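PDB 6RW0: protein angel homolog 2 from Homo sapiens, which acts as a 2',3'-cyclic phosphatase of the CCR4 family and probably binds the 3' untranslated regions of messenger RNAs. Local coordinates for residues A[57-62]-A[104-109]; A[163-168]-A[200-205]; A[216-221]-A[291-296]; A[337-342]-A[366-371]. All coordinates share one frame; numbering follows the deposited sequence. Where two conformers were deposited one is given.

Interaction 1 of 4, residues A[57-62]-A[104-109]; sequences YNILSQ and QEVQED. With MG (magnesium ion), chain B.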
# COMPACT_ATOMS: atom_id res chain seq x y z
N TYR A 57 1.98 2.63 -6.40
CA TYR A 57 0.98 2.82 -7.47
C TYR A 57 0.12 1.56 -7.65
O TYR A 57 0.68 0.55 -8.00
CB TYR A 57 1.73 3.13 -8.77
CG TYR A 57 0.93 3.75 -9.89
CD1 TYR A 57 -0.38 4.14 -9.73
CD2 TYR A 57 1.53 3.98 -11.11
CE1 TYR A 57 -1.09 4.72 -10.76
CE2 TYR A 57 0.84 4.57 -12.15
CZ TYR A 57 -0.48 4.93 -11.97
OH TYR A 57 -1.17 5.51 -12.99
N ASN A 58 -1.18 1.67 -7.45
CA ASN A 58 -2.14 0.60 -7.79
C ASN A 58 -2.46 0.89 -9.27
O ASN A 58 -3.08 1.89 -9.52
CB ASN A 58 -3.34 0.64 -6.86
CG ASN A 58 -4.40 -0.36 -7.26
OD1 ASN A 58 -4.53 -0.69 -8.42
ND2 ASN A 58 -5.16 -0.83 -6.30
N ILE A 59 -2.02 0.05 -10.20
CA ILE A 59 -2.07 0.34 -11.66
C ILE A 59 -3.37 -0.13 -12.30
O ILE A 59 -3.54 0.16 -13.46
CB ILE A 59 -0.82 -0.22 -12.36
CG1 ILE A 59 -0.79 -1.75 -12.43
CG2 ILE A 59 0.44 0.34 -11.71
CD1 ILE A 59 0.28 -2.29 -13.33
N LEU A 60 -4.23 -0.82 -11.57
CA LEU A 60 -5.52 -1.33 -12.04
C LEU A 60 -5.33 -2.52 -12.99
O LEU A 60 -4.89 -2.36 -14.13
CB LEU A 60 -6.41 -0.23 -12.65
CG LEU A 60 -7.77 -0.68 -13.21
CD1 LEU A 60 -8.64 -1.41 -12.21
CD2 LEU A 60 -8.49 0.56 -13.76
N SER A 61 -5.65 -3.71 -12.50
CA SER A 61 -5.56 -4.92 -13.30
C SER A 61 -6.64 -4.92 -14.37
O SER A 61 -7.80 -4.60 -14.09
CB SER A 61 -5.73 -6.11 -12.37
OG SER A 61 -6.32 -7.24 -13.00
N GLN A 62 -6.27 -5.27 -15.61
CA GLN A 62 -7.26 -5.28 -16.69
C GLN A 62 -8.41 -6.25 -16.40
O GLN A 62 -9.58 -5.93 -16.68
CB GLN A 62 -6.60 -5.63 -18.02
CG GLN A 62 -7.51 -5.37 -19.21
CD GLN A 62 -7.78 -3.88 -19.42
OE1 GLN A 62 -6.98 -3.05 -19.03
NE2 GLN A 62 -8.89 -3.56 -20.06
N GLN A 104 0.70 -2.31 -7.04
CA GLN A 104 -0.40 -3.21 -6.75
C GLN A 104 -1.24 -3.41 -8.01
O GLN A 104 -1.18 -2.63 -8.96
CB GLN A 104 -1.27 -2.71 -5.58
CG GLN A 104 -0.46 -2.29 -4.33
CD GLN A 104 0.05 -0.88 -4.40
OE1 GLN A 104 -0.60 0.01 -4.97
NE2 GLN A 104 1.22 -0.64 -3.84
N GLU A 105 -2.04 -4.48 -7.99
CA GLU A 105 -2.89 -4.88 -9.11
C GLU A 105 -2.07 -5.16 -10.37
O GLU A 105 -2.48 -4.84 -11.49
CB GLU A 105 -4.05 -3.92 -9.35
CG GLU A 105 -5.02 -4.01 -8.20
CD GLU A 105 -6.41 -3.51 -8.52
OE1 GLU A 105 -6.83 -3.57 -9.70
OE2 GLU A 105 -7.08 -3.05 -7.57
N VAL A 106 -0.91 -5.77 -10.17
CA VAL A 106 -0.02 -6.20 -11.25
C VAL A 106 -0.50 -7.57 -11.71
O VAL A 106 -0.38 -8.56 -10.98
CB VAL A 106 1.43 -6.24 -10.76
CG1 VAL A 106 2.36 -6.86 -11.81
CG2 VAL A 106 1.86 -4.84 -10.32
N GLN A 107 -1.06 -7.62 -12.92
CA GLN A 107 -1.67 -8.84 -13.44
C GLN A 107 -0.59 -9.78 -13.98
O GLN A 107 0.31 -9.34 -14.71
CB GLN A 107 -2.67 -8.46 -14.53
CG GLN A 107 -3.48 -9.60 -15.05
CD GLN A 107 -4.65 -9.13 -15.87
OE1 GLN A 107 -5.46 -8.34 -15.40
NE2 GLN A 107 -4.72 -9.60 -17.11
N GLU A 108 -0.68 -11.06 -13.62
CA GLU A 108 0.43 -11.98 -13.86
C GLU A 108 0.78 -12.09 -15.34
O GLU A 108 1.96 -12.03 -15.71
CB GLU A 108 0.12 -13.37 -13.28
CG GLU A 108 1.29 -14.35 -13.45
CD GLU A 108 0.94 -15.80 -13.12
OE1 GLU A 108 -0.20 -16.23 -13.39
OE2 GLU A 108 1.83 -16.51 -12.58
N ASP A 109 -0.21 -12.29 -16.22
CA ASP A 109 0.11 -12.50 -17.63
C ASP A 109 0.76 -11.25 -18.22
O ASP A 109 1.80 -11.33 -18.88
CB ASP A 109 -1.08 -13.03 -18.45
CG ASP A 109 -2.33 -12.15 -18.41
OD1 ASP A 109 -2.37 -11.11 -17.73
OD2 ASP A 109 -3.29 -12.54 -19.12
MG MG B . -8.94 -1.73 -7.67
O HOH W 1 -7.38 -0.46 -9.00
O HOH W 2 -9.53 -3.18 -9.21
O HOH W 3 -10.57 -0.22 -8.16
O HOH W 4 -10.83 -2.63 -6.20
O HOH W 5 -8.95 -0.21 -5.99

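Interaction 2 of 4, residues A[163-168]-A[200-205]; sequences ISLLDR and PRRGDI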
# COMPACT_ATOMS: atom_id res chain seq x y z
N ILE A 163 -7.24 -21.69 9.13
CA ILE A 163 -7.84 -20.64 9.95
C ILE A 163 -9.02 -20.08 9.17
O ILE A 163 -8.84 -19.36 8.18
CB ILE A 163 -6.83 -19.54 10.28
CG1 ILE A 163 -5.66 -20.16 11.06
CG2 ILE A 163 -7.48 -18.41 11.06
CD1 ILE A 163 -4.50 -19.24 11.25
N SER A 164 -10.24 -20.40 9.62
CA SER A 164 -11.42 -20.03 8.84
C SER A 164 -11.52 -18.53 8.60
O SER A 164 -11.99 -18.09 7.55
CB SER A 164 -12.68 -20.56 9.51
OG SER A 164 -12.72 -21.97 9.41
N LEU A 165 -11.06 -17.72 9.56
CA LEU A 165 -11.11 -16.27 9.39
C LEU A 165 -10.40 -15.83 8.13
O LEU A 165 -10.85 -14.90 7.44
CB LEU A 165 -10.44 -15.62 10.60
CG LEU A 165 -10.18 -14.13 10.55
CD1 LEU A 165 -11.49 -13.36 10.50
CD2 LEU A 165 -9.37 -13.64 11.74
N LEU A 166 -9.25 -16.44 7.84
CA LEU A 166 -8.33 -15.95 6.83
C LEU A 166 -8.55 -16.68 5.51
O LEU A 166 -7.67 -17.35 4.97
CB LEU A 166 -6.90 -16.09 7.33
CG LEU A 166 -6.54 -15.08 8.41
CD1 LEU A 166 -5.22 -15.45 9.08
CD2 LEU A 166 -6.47 -13.64 7.88
N ASP A 167 -9.75 -16.48 4.96
CA ASP A 167 -10.17 -17.19 3.76
C ASP A 167 -10.02 -16.36 2.49
O ASP A 167 -10.53 -16.76 1.44
CB ASP A 167 -11.61 -17.69 3.91
CG ASP A 167 -12.63 -16.57 4.13
OD1 ASP A 167 -12.28 -15.39 4.01
OD2 ASP A 167 -13.80 -16.89 4.44
N ARG A 168 -9.31 -15.23 2.54
CA ARG A 168 -9.17 -14.34 1.40
C ARG A 168 -7.76 -14.41 0.81
O ARG A 168 -6.79 -14.71 1.52
CB ARG A 168 -9.52 -12.91 1.81
CG ARG A 168 -10.95 -12.75 2.37
CD ARG A 168 -11.97 -13.23 1.38
NE ARG A 168 -13.20 -12.44 1.31
CZ ARG A 168 -14.21 -12.55 2.17
NH1 ARG A 168 -14.13 -13.39 3.19
NH2 ARG A 168 -15.31 -11.82 2.01
N PRO A 200 -15.71 -3.93 2.56
CA PRO A 200 -15.80 -2.97 3.67
C PRO A 200 -16.29 -3.52 4.99
O PRO A 200 -15.97 -2.97 6.05
CB PRO A 200 -16.76 -1.90 3.13
CG PRO A 200 -16.55 -1.94 1.67
CD PRO A 200 -16.29 -3.38 1.31
N ARG A 201 -17.13 -4.54 4.98
CA ARG A 201 -17.67 -5.11 6.24
C ARG A 201 -16.57 -5.83 7.03
O ARG A 201 -16.63 -5.82 8.21
CB ARG A 201 -18.83 -6.06 5.95
CG ARG A 201 -19.52 -6.57 7.21
CD ARG A 201 -20.78 -7.37 6.93
NE ARG A 201 -20.51 -8.62 6.25
CZ ARG A 201 -21.19 -9.74 6.44
NH1 ARG A 201 -21.99 -9.87 7.47
NH2 ARG A 201 -21.03 -10.74 5.60
N ARG A 202 -15.63 -6.47 6.35
CA ARG A 202 -14.68 -7.39 7.02
C ARG A 202 -13.41 -6.73 7.56
O ARG A 202 -12.34 -7.15 7.20
CB ARG A 202 -14.36 -8.55 6.08
CG ARG A 202 -15.60 -9.33 5.66
CD ARG A 202 -16.46 -9.80 6.83
NE ARG A 202 -15.73 -10.62 7.78
CZ ARG A 202 -15.49 -11.91 7.63
NH1 ARG A 202 -15.97 -12.54 6.58
NH2 ARG A 202 -14.77 -12.55 8.52
N GLY A 203 -13.57 -5.87 8.56
CA GLY A 203 -12.47 -5.20 9.26
C GLY A 203 -11.67 -6.18 10.09
O GLY A 203 -10.54 -5.88 10.39
N ASP A 204 -12.30 -7.26 10.53
CA ASP A 204 -11.62 -8.34 11.26
C ASP A 204 -10.56 -8.95 10.34
O ASP A 204 -9.45 -9.11 10.76
CB ASP A 204 -12.63 -9.39 11.74
CG ASP A 204 -13.57 -9.96 10.69
OD1 ASP A 204 -13.85 -9.29 9.73
OD2 ASP A 204 -13.98 -11.07 10.89
N ILE A 205 -10.90 -9.24 9.10
CA ILE A 205 -9.90 -9.76 8.16
C ILE A 205 -8.85 -8.70 7.87
O ILE A 205 -7.65 -9.00 7.87
CB ILE A 205 -10.56 -10.30 6.88
CG1 ILE A 205 -11.53 -11.43 7.22
CG2 ILE A 205 -9.46 -10.77 5.93
CD1 ILE A 205 -12.27 -11.93 6.02
O HOH W 6 -13.77 -15.11 7.46
O HOH W 7 -15.57 -15.20 5.27

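Interaction 3 of 4, residues A[216-221]-A[291-296]; sequences EISSVA and NCVYEV. With K (potassium ion), chain C.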
# COMPACT_ATOMS: atom_id res chain seq x y z
N GLU A 216 5.71 -9.83 9.64
CA GLU A 216 6.81 -10.11 8.72
C GLU A 216 7.85 -8.99 8.76
O GLU A 216 9.05 -9.24 8.81
CB GLU A 216 6.29 -10.31 7.30
CG GLU A 216 7.36 -10.79 6.35
CD GLU A 216 7.72 -12.25 6.53
OE1 GLU A 216 6.93 -13.00 7.15
OE2 GLU A 216 8.79 -12.65 6.06
N ILE A 217 7.39 -7.73 8.77
CA ILE A 217 8.31 -6.60 8.86
C ILE A 217 9.12 -6.67 10.15
O ILE A 217 10.34 -6.42 10.15
CB ILE A 217 7.55 -5.27 8.75
CG1 ILE A 217 6.89 -5.16 7.38
CG2 ILE A 217 8.50 -4.11 9.03
CD1 ILE A 217 5.93 -3.98 7.27
N SER A 218 8.47 -7.00 11.26
CA SER A 218 9.20 -7.06 12.52
C SER A 218 10.32 -8.09 12.47
O SER A 218 11.37 -7.89 13.10
CB SER A 218 8.25 -7.40 13.65
OG SER A 218 8.98 -7.66 14.83
N SER A 219 10.13 -9.18 11.75
CA SER A 219 11.18 -10.18 11.65
C SER A 219 12.27 -9.76 10.67
O SER A 219 13.47 -9.93 10.95
CB SER A 219 10.58 -11.52 11.25
OG SER A 219 11.56 -12.52 11.33
N VAL A 220 11.88 -9.22 9.52
CA VAL A 220 12.85 -8.89 8.48
C VAL A 220 13.69 -7.68 8.86
O VAL A 220 14.89 -7.64 8.59
CB VAL A 220 12.12 -8.70 7.15
CG1 VAL A 220 13.07 -8.19 6.08
CG2 VAL A 220 11.45 -9.98 6.71
N ALA A 221 13.06 -6.65 9.45
CA ALA A 221 13.75 -5.39 9.77
C ALA A 221 14.55 -5.45 11.06
O ALA A 221 15.30 -4.51 11.36
CB ALA A 221 12.75 -4.24 9.85
N ASN A 291 0.96 -7.65 19.99
CA ASN A 291 1.95 -6.63 19.58
C ASN A 291 2.34 -6.84 18.10
O ASN A 291 3.30 -6.23 17.70
CB ASN A 291 3.16 -6.65 20.50
CG ASN A 291 2.81 -6.28 21.92
OD1 ASN A 291 1.82 -5.64 22.17
ND2 ASN A 291 3.65 -6.68 22.85
N CYS A 292 1.66 -7.73 17.36
CA CYS A 292 1.89 -7.93 15.93
C CYS A 292 3.30 -8.44 15.64
O CYS A 292 3.93 -8.05 14.66
CB CYS A 292 1.56 -6.68 15.10
SG CYS A 292 -0.19 -6.24 15.19
N VAL A 293 3.79 -9.33 16.50
CA VAL A 293 5.04 -10.03 16.24
C VAL A 293 4.78 -11.53 16.22
O VAL A 293 3.87 -12.04 16.87
CB VAL A 293 6.16 -9.69 17.25
CG1 VAL A 293 6.43 -8.20 17.23
CG2 VAL A 293 5.81 -10.16 18.64
N TYR A 294 5.59 -12.25 15.44
CA TYR A 294 5.49 -13.70 15.48
C TYR A 294 5.81 -14.20 16.88
O TYR A 294 6.68 -13.66 17.58
CB TYR A 294 6.49 -14.30 14.50
CG TYR A 294 6.17 -14.10 13.04
CD1 TYR A 294 4.92 -14.42 12.53
CD2 TYR A 294 7.13 -13.61 12.16
CE1 TYR A 294 4.63 -14.25 11.20
CE2 TYR A 294 6.84 -13.45 10.82
CZ TYR A 294 5.60 -13.77 10.35
OH TYR A 294 5.26 -13.62 9.02
N GLU A 295 5.13 -15.27 17.29
CA GLU A 295 5.35 -15.91 18.58
C GLU A 295 5.34 -17.42 18.41
O GLU A 295 4.72 -17.97 17.50
CB GLU A 295 4.32 -15.44 19.62
CG GLU A 295 2.90 -15.83 19.29
CD GLU A 295 1.87 -15.27 20.25
OE1 GLU A 295 2.25 -14.59 21.23
OE2 GLU A 295 0.66 -15.50 20.01
N VAL A 296 6.07 -18.09 19.30
CA VAL A 296 6.05 -19.54 19.35
C VAL A 296 4.70 -19.96 19.89
O VAL A 296 4.31 -19.57 21.00
CB VAL A 296 7.18 -20.05 20.25
CG1 VAL A 296 7.07 -21.56 20.38
CG2 VAL A 296 8.54 -19.63 19.71
K K C . 14.19 -11.93 12.58
O HOH W 8 16.78 -11.24 13.00

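Interaction 4 of 4, residues A[337-342]-A[366-371]; sequences SSVYSH and IFYSAE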
# COMPACT_ATOMS: atom_id res chain seq x y z
N SER A 337 5.37 7.31 10.26
CA SER A 337 4.70 8.50 9.80
C SER A 337 4.15 8.24 8.41
O SER A 337 4.59 7.33 7.71
CB SER A 337 5.68 9.68 9.73
OG SER A 337 6.07 10.09 11.03
N SER A 338 3.19 9.06 8.00
CA SER A 338 2.63 9.01 6.66
C SER A 338 3.26 10.12 5.83
O SER A 338 3.39 11.26 6.29
CB SER A 338 1.11 9.21 6.71
OG SER A 338 0.57 9.38 5.41
N VAL A 339 3.63 9.79 4.60
CA VAL A 339 4.18 10.81 3.70
C VAL A 339 3.19 11.96 3.52
O VAL A 339 3.56 13.13 3.58
CB VAL A 339 4.59 10.20 2.35
CG1 VAL A 339 4.81 11.30 1.30
CG2 VAL A 339 5.85 9.37 2.53
N TYR A 340 1.93 11.63 3.26
CA TYR A 340 0.89 12.61 3.00
C TYR A 340 0.09 12.93 4.25
O TYR A 340 -0.06 12.10 5.15
CB TYR A 340 -0.01 12.08 1.90
CG TYR A 340 0.70 11.97 0.57
CD1 TYR A 340 0.81 13.06 -0.26
CD2 TYR A 340 1.28 10.79 0.16
CE1 TYR A 340 1.45 12.98 -1.48
CE2 TYR A 340 1.95 10.69 -1.05
CZ TYR A 340 2.03 11.79 -1.87
OH TYR A 340 2.67 11.67 -3.08
N SER A 341 -0.39 14.18 4.31
CA SER A 341 -1.15 14.67 5.45
C SER A 341 -2.66 14.59 5.25
O SER A 341 -3.40 14.82 6.21
CB SER A 341 -0.74 16.11 5.77
OG SER A 341 -1.15 16.97 4.73
N HIS A 342 -3.13 14.25 4.05
CA HIS A 342 -4.49 13.83 3.75
C HIS A 342 -5.49 14.97 3.58
O HIS A 342 -6.61 14.71 3.13
CB HIS A 342 -5.05 12.80 4.77
CG HIS A 342 -4.07 11.73 5.10
ND1 HIS A 342 -3.48 10.94 4.14
CD2 HIS A 342 -3.55 11.33 6.29
CE1 HIS A 342 -2.64 10.10 4.72
NE2 HIS A 342 -2.66 10.32 6.02
N ILE A 366 2.10 5.84 1.72
CA ILE A 366 3.50 5.51 1.97
C ILE A 366 3.75 5.85 3.43
O ILE A 366 3.70 7.03 3.82
CB ILE A 366 4.47 6.26 1.05
CG1 ILE A 366 4.22 5.95 -0.43
CG2 ILE A 366 5.90 5.86 1.42
CD1 ILE A 366 5.01 6.81 -1.42
N PHE A 367 4.00 4.84 4.25
CA PHE A 367 4.39 5.01 5.64
C PHE A 367 5.89 4.78 5.75
O PHE A 367 6.48 4.02 4.97
CB PHE A 367 3.67 3.99 6.52
CG PHE A 367 2.18 4.16 6.57
CD1 PHE A 367 1.61 5.18 7.30
CD2 PHE A 367 1.33 3.26 5.92
CE1 PHE A 367 0.23 5.31 7.39
CE2 PHE A 367 -0.04 3.37 6.01
CZ PHE A 367 -0.59 4.41 6.72
N TYR A 368 6.53 5.47 6.70
CA TYR A 368 7.97 5.34 6.84
C TYR A 368 8.39 5.52 8.30
O TYR A 368 7.73 6.21 9.07
CB TYR A 368 8.71 6.36 5.95
CG TYR A 368 8.48 7.81 6.32
CD1 TYR A 368 9.43 8.53 7.04
CD2 TYR A 368 7.31 8.47 5.95
CE1 TYR A 368 9.22 9.86 7.38
CE2 TYR A 368 7.10 9.80 6.29
CZ TYR A 368 8.06 10.49 7.01
OH TYR A 368 7.86 11.81 7.36
N SER A 369 9.51 4.89 8.65
CA SER A 369 10.10 5.04 9.97
C SER A 369 10.50 6.47 10.22
O SER A 369 11.29 7.03 9.45
CB SER A 369 11.40 4.24 10.03
OG SER A 369 11.13 2.87 10.02
N ALA A 370 10.04 7.04 11.33
CA ALA A 370 10.41 8.42 11.60
C ALA A 370 10.46 8.71 13.09
O ALA A 370 9.74 8.10 13.89
CB ALA A 370 9.44 9.41 10.93
N GLU A 371 11.30 9.68 13.44
CA GLU A 371 11.36 10.25 14.78
C GLU A 371 10.06 10.99 15.08
O GLU A 371 9.47 10.83 16.14
CB GLU A 371 12.52 11.24 14.90
CG GLU A 371 13.86 10.73 14.41
CD GLU A 371 14.56 9.85 15.42
OE1 GLU A 371 13.90 9.43 16.40
OE2 GLU A 371 15.77 9.59 15.25
O HOH W 9 0.81 8.50 2.77
O HOH W 10 5.47 12.93 7.25

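Interaction 1 of 4, residues A[57-62]-A[104-109]
Asn-58 holds CG anti to its backbone N (chi1 175°) and Glu-105 holds CG anti to its carbonyl carbon (chi1 -68°), torsions that direct both CG atoms to the same side of the strand pair. Beyond them amide and carboxylate meet beside a magnesium ion, where strand 49-58 ends beside the parallel strand 100-107 of the endonuclease/exonuclease/phosphatase fold. The strands are joined by Gln-104 N to Tyr-57 O and by Ile-59 N to Gln-104 O. Extended beyond CG, Glu-105 binds the metal through OE2 at 2.3 Å. Its OE1 takes Ser-61 N on the anti side at 3.0 Å, as well as a water of the metal shell. Asn-58 ND2 comes to Glu-105 OE2 from above the carboxylate plane at 3.2 Å, and also bonds Asp-236 OD2. An amide suits this place because its OD1 can accept at the same time, from Leu-60 N in an Asx turn and from another metal-bound water. An alanine here would probably leave Glu-105 OE2 and Asp-236 without the ND2 donor, the carboxylate freer to turn, and Leu-60 N without its Asx acceptor. Further along, Ser-61 OG donates to Gln-107 OE1 at 2.8 Å, in the carbonyl plane and on a lone pair.

Interaction 2 of 4, residues A[163-168]-A[200-205]
Ile-205, in the first turn of helix 203-220, lies against Leu-165 and Arg-168 of the loop joining strands 148-157 and 171-179, which is laid over the N-terminal end of that helix. Each partner contains an inverse gamma turn, centred on Leu-166 and Arg-202, and Arg-202 occupies the N-cap position. The apolar part is small. With CG anti to the backbone N (chi1 170°), Leu-165 slides past Ile-205 in the opposite direction, Leu-165 CD1 coming within 3.8 Å of Ile-205 CG1. Branched aliphatic residues suit the spot, since an aliphatic branch can lie against charged groups without competing for their hydrogen bonds: Ile-205 CD1 lies over the centre of the Arg-202 guanidinium, and is 3.7 Å from Arg-168 NH1. No salt bridge joins the two segments; Arg-202 grips Asp-204 side-on, NE to OD1 and NH2 to OD2 (2.9 Å), while Asp-204 OD2 has a second salt bridge with Arg-275. Arg-168 NH1 pairs with Asp-167 OD1 at 2.8 Å. Across the contact the two guanidinium planes stand 78° apart, NH1 of Arg-168 3.9 Å from NH1 of Arg-202, a repulsion that the two acids are likely to offset. Water supplies the polar links between the segments. One molecule joins Leu-165 O to Arg-202 NH2; another donates to Asp-167 OD2 at 2.6 Å and accepts from Arg-202 NH1 at 3.0 Å.

Interaction 3 of 4, residues A[216-221]-A[291-296]
Tyr-294 and Glu-216 reach across the surface to each other, the tyrosine from the long connection between strands 253-255 and 329-331, the glutamate from the last turns of helix 203-220. The two side chains run obliquely, and the carboxylate plane is turned 77° against the ring, so they do not stack; OE1 of Glu-216 lies instead at the ring edge, in its plane. There Tyr-294 OH donates to Glu-216 OE1 at 2.6 Å, approaching nearly along the C-O axis. Glu-216 starts with CG anti to the backbone N and then bends at chi2 (75°), which turns CD back toward the tyrosine after CB has left away from the loop. Elsewhere Glu-216 touches Val-156 and Val-174 of the neighbouring strands. Farther down the same ring edge, Tyr-294 CD2 meets Ser-219 CB at 4.1 Å. A small residue suits that position because it leaves room for the ring and still supplies oxygens: a potassium ion is bound by Ser-219 O at 2.7 Å, by Ser-219 OG at 3.0 Å and by a water. Ser-218 lies beside Val-293, a contact made doubtful by its two conformers. The tyrosine is thus tied to the helix by one short hydroxyl-to-carboxylate bond. With the proton donated by the phenol, such a bond would probably stabilise Glu-216 in its charged form, while the potassium ligands that Ser-219 supplies are neutral oxygens.

Interaction 4 of 4, residues A[337-342]-A[366-371]
Ser-337 O is met by two groups of the neighbouring strand: Tyr-368 N donates to it at 2.9 Å, and Phe-367 CA adds a CH contact at 3.1 Å. Ser-337 N returns a bond to Tyr-368 O, making these residues an antiparallel hydrogen-bonded pair; Ser-338 and Phe-367 form the non-hydrogen-bonded pair next to it. One step on, Val-339 N meets Ile-366 O almost straight along the carbonyl, at 2.9 Å. On the face carrying Ser-337 and Tyr-368, the tyrosine CG sits between its backbone N and carbonyl carbon (chi1 65°), and the ring comes under Ser-337 CB, which makes a CH-pi contact 4.0 Å from the centroid. Serine is small enough to rest there. Val-339 CG2 packs at 3.7 Å on Ile-366 CG2. The same Val-339 CG2 lies 3.8 Å from Tyr-368 CD2, the valine branch suiting the corner between them. The phenol oxygen is not wasted: a water spans Tyr-368 OH (2.6 Å) and Ser-338 O. An alanine in place of Tyr-368 would probably open a gap beside Val-339 CG2, take the ring from under Ser-337 CB and leave that water without its phenol partner. On the other face, Ser-338 OG donates to Tyr-340 O and accepts from a second water, which in turn takes Ile-366 N. Phe-367 is covered on this side by helix 244-251, whereas Tyr-368 and Val-339 pack on Phe-425 of strand 421-428. One face against a helix and the other against a second sheet is the layering of the alpha/beta sandwich of DNase I-like enzymes.

The four contacts follow one another in series along the chain; none nests in or crosses another. Interaction 1 comes first, closing an excursion about half helical, which includes helix 82-96, and joining two neighbouring strands of one large sheet. Interaction 2 closes a loop holding strands 171-179 and 189-195 of the other sheet, and brings the start of helix 203-220 under a connection between strands. Interaction 3 uses the last turns of that same helix, closing a long 69-residue excursion. Interaction 4, a shorter closure around strand 354-356, adds strand 336-338 to the second sheet. Interactions 1 and 4 lie on opposite sides of the chain's centre, their own centres about 24 Å apart.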